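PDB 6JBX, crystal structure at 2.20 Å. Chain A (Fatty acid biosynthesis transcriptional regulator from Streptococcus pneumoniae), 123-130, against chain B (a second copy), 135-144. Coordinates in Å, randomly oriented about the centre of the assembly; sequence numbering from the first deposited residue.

Chain A 123-130: EKIIDGMS
Chain B, residues 135-144: AVMGKGLTNL

In this pairing of two copies of one protein, the end of a helix and the turn that follows it in chain A pack against residues 135-144 of chain B, all helical, within a helix that extends past both ends of the stretch. Chain A is helical through Ile125(A); Ile126(A), at phi/psi -83/8, is the first residue to leave helical angles. A type II turn then runs from Ile126(A) to Met129(A), with Asp127(A) at -58/126 and Gly128(A) at 88/0, closed by Met129(A) N to Ile126(A) O at 3.0 Å. The register sets Ile125(A) beside Asn143(B), CA to CA 4.9 Å, and Met129(A) beside Val136(B), CA to CA 8.1 Å, so the two sequences run in opposite senses along the contact. Together they bury 439 Å².

Polar contact centres on Asn143(B), whose CA-to-CB bond points toward chain A. With chi1 -76° (m) and chi2 -21°, its ND2 donates to Ile125(A) O at 2.6 Å, nearly straight at 168°, and to Asp127(A) O at 3.0 Å and 140°. The side-chain amide nitrogen of asparagine carries two hydrogens, which suits it to a place where the helix end and the turn each present a carbonyl. The close fit also brings Asn143(B) CB to 3.1 Å from Lys124(A) O, while that oxygen accepts from Asp127(A) N at 3.0 Å within chain A.

Apolar contacts flank this site. Ile125(A), m,t, places CG1 4.0 Å from CB of Leu144(B), which is t,p; both residues are buried, and their branched aliphatic side chains suit this because they have no polar group to satisfy. Met129(A), m,t,t, starts sideways, but its long, unbranched chain carries CE to 3.7 Å from CG2 of Val136(B) (chi1 61°, p) and to 3.5 Å from Gly140(B) N. That nitrogen already donates a hydrogen bond to Val136(B) O, at 2.9 Å, in the helix.

Glycine permits close approach on both chains. An ideal CB on Gly140(B) would lie 3.5 Å from both Ile125(A) CG2 and Met129(A) CE, whereas the bare CA sits 3.9 Å from Ile125(A) O. At Gly128(A), the backbone angles would jam a CB against the preceding carbonyl oxygen, and that CB would also fall 3.2 Å from Lys139(B) CE.

Two partly exposed lysines also lie along the contact, where a long aliphatic chain can pack while its charged end stays within reach of solvent. Lys139(B), t,t,t,p, starts sideways, but its end comes nearer and lies alongside the turn, with CE 3.4 Å from Asp127(A) O. Lys124(A), t,p,t,t, makes a long salt bridge within its own chain, NZ to Asp127(A) OD2 at 4.0 Å, where Asp127(A) has chi1 -179° (t).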

# COMPACT_ATOMS: atom_id res chain seq x y z
N GLU A 123 -15.04 -7.99 5.71
CA GLU A 123 -15.72 -9.17 6.27
C GLU A 123 -14.65 -10.13 6.79
O GLU A 123 -14.79 -10.73 7.87
CB GLU A 123 -16.64 -9.84 5.24
CG GLU A 123 -17.87 -9.01 4.84
CD GLU A 123 -18.78 -9.53 3.71
OE1 GLU A 123 -18.43 -10.53 3.00
OE2 GLU A 123 -19.85 -8.90 3.51
N LYS A 124 -13.54 -10.30 6.05
CA LYS A 124 -12.49 -11.17 6.58
C LYS A 124 -11.85 -10.53 7.82
O LYS A 124 -11.56 -11.22 8.77
CB LYS A 124 -11.49 -11.50 5.48
CG LYS A 124 -10.40 -12.47 5.92
CD LYS A 124 -10.90 -13.75 6.58
CE LYS A 124 -9.75 -14.71 6.81
NZ LYS A 124 -10.13 -15.88 7.61
N ILE A 125 -11.67 -9.22 7.84
CA ILE A 125 -11.05 -8.57 8.98
C ILE A 125 -11.84 -8.89 10.26
O ILE A 125 -11.26 -9.32 11.23
CB ILE A 125 -10.88 -7.06 8.77
CG1 ILE A 125 -9.80 -6.79 7.74
CG2 ILE A 125 -10.55 -6.34 10.05
CD1 ILE A 125 -9.58 -5.33 7.48
N ILE A 126 -13.16 -8.75 10.22
CA ILE A 126 -13.98 -9.01 11.41
C ILE A 126 -14.32 -10.50 11.60
O ILE A 126 -15.11 -10.81 12.46
CB ILE A 126 -15.26 -8.17 11.38
CG1 ILE A 126 -16.23 -8.64 10.30
CG2 ILE A 126 -14.95 -6.68 11.33
CD1 ILE A 126 -17.57 -7.91 10.31
N ASP A 127 -13.77 -11.42 10.85
CA ASP A 127 -14.10 -12.80 11.05
C ASP A 127 -13.79 -13.22 12.50
O ASP A 127 -12.69 -13.04 13.03
CB ASP A 127 -13.34 -13.69 10.08
CG ASP A 127 -13.69 -15.16 10.24
OD1 ASP A 127 -14.89 -15.53 10.04
OD2 ASP A 127 -12.77 -15.93 10.57
N GLY A 128 -14.80 -13.78 13.18
CA GLY A 128 -14.61 -14.34 14.51
C GLY A 128 -14.79 -13.28 15.58
O GLY A 128 -14.69 -13.59 16.74
N MET A 129 -15.07 -12.05 15.19
CA MET A 129 -15.22 -11.03 16.18
C MET A 129 -16.70 -10.89 16.55
O MET A 129 -17.54 -10.95 15.69
CB MET A 129 -14.75 -9.67 15.68
CG MET A 129 -13.22 -9.51 15.54
SD MET A 129 -12.91 -7.85 14.90
CE MET A 129 -11.16 -7.97 14.50
N SER A 130 -16.95 -10.57 17.81
CA SER A 130 -18.29 -10.25 18.32
C SER A 130 -18.58 -8.79 17.98
O SER A 130 -17.66 -8.03 17.59
CB SER A 130 -18.35 -10.47 19.80
OG SER A 130 -17.55 -9.50 20.45
N ALA B 135 -5.86 -6.31 21.84
CA ALA B 135 -6.34 -7.65 21.56
C ALA B 135 -7.08 -7.70 20.20
O ALA B 135 -6.89 -8.64 19.39
CB ALA B 135 -7.26 -8.11 22.67
N VAL B 136 -7.94 -6.74 19.95
CA VAL B 136 -8.79 -6.83 18.79
C VAL B 136 -8.06 -6.31 17.53
O VAL B 136 -8.25 -6.85 16.47
CB VAL B 136 -10.14 -6.12 19.03
CG1 VAL B 136 -10.00 -4.65 19.30
CG2 VAL B 136 -11.06 -6.30 17.83
N MET B 137 -7.27 -5.25 17.63
CA MET B 137 -6.40 -4.81 16.51
C MET B 137 -5.47 -5.95 16.10
O MET B 137 -5.30 -6.19 14.92
CB MET B 137 -5.57 -3.59 16.90
CG MET B 137 -6.38 -2.33 17.11
SD MET B 137 -7.22 -1.73 15.60
CE MET B 137 -6.15 -0.38 15.14
N GLY B 138 -5.01 -6.76 17.03
CA GLY B 138 -4.18 -7.94 16.72
C GLY B 138 -4.91 -8.99 15.93
O GLY B 138 -4.35 -9.66 15.00
N LYS B 139 -6.16 -9.21 16.32
CA LYS B 139 -6.98 -10.18 15.64
C LYS B 139 -7.33 -9.64 14.23
O LYS B 139 -7.33 -10.35 13.24
CB LYS B 139 -8.21 -10.49 16.50
CG LYS B 139 -9.30 -11.28 15.78
CD LYS B 139 -10.22 -12.08 16.72
CE LYS B 139 -11.04 -13.13 15.99
NZ LYS B 139 -10.20 -14.07 15.20
N GLY B 140 -7.68 -8.40 14.11
CA GLY B 140 -7.93 -7.85 12.76
C GLY B 140 -6.67 -7.90 11.88
O GLY B 140 -6.73 -8.28 10.70
N LEU B 141 -5.51 -7.62 12.46
CA LEU B 141 -4.23 -7.63 11.68
C LEU B 141 -4.01 -9.04 11.16
O LEU B 141 -3.63 -9.26 9.99
CB LEU B 141 -3.06 -7.18 12.54
CG LEU B 141 -1.66 -7.25 11.90
CD1 LEU B 141 -1.52 -6.26 10.77
CD2 LEU B 141 -0.59 -6.95 12.95
N THR B 142 -4.24 -10.02 12.04
CA THR B 142 -4.08 -11.40 11.63
C THR B 142 -5.04 -11.72 10.48
O THR B 142 -4.68 -12.38 9.48
CB THR B 142 -4.30 -12.33 12.83
OG1 THR B 142 -3.37 -11.98 13.85
CG2 THR B 142 -4.13 -13.78 12.46
N ASN B 143 -6.29 -11.28 10.62
CA ASN B 143 -7.31 -11.60 9.62
C ASN B 143 -6.96 -10.93 8.28
O ASN B 143 -7.12 -11.55 7.24
CB ASN B 143 -8.71 -11.18 10.07
CG ASN B 143 -9.32 -12.12 11.11
OD1 ASN B 143 -8.89 -13.25 11.22
ND2 ASN B 143 -10.32 -11.66 11.84
N LEU B 144 -6.52 -9.68 8.32
CA LEU B 144 -6.15 -8.95 7.14
C LEU B 144 -4.96 -9.64 6.49
O LEU B 144 -4.97 -9.91 5.27
CB LEU B 144 -5.84 -7.48 7.46
CG LEU B 144 -5.31 -6.64 6.29
CD1 LEU B 144 -6.23 -6.72 5.08
CD2 LEU B 144 -5.11 -5.20 6.65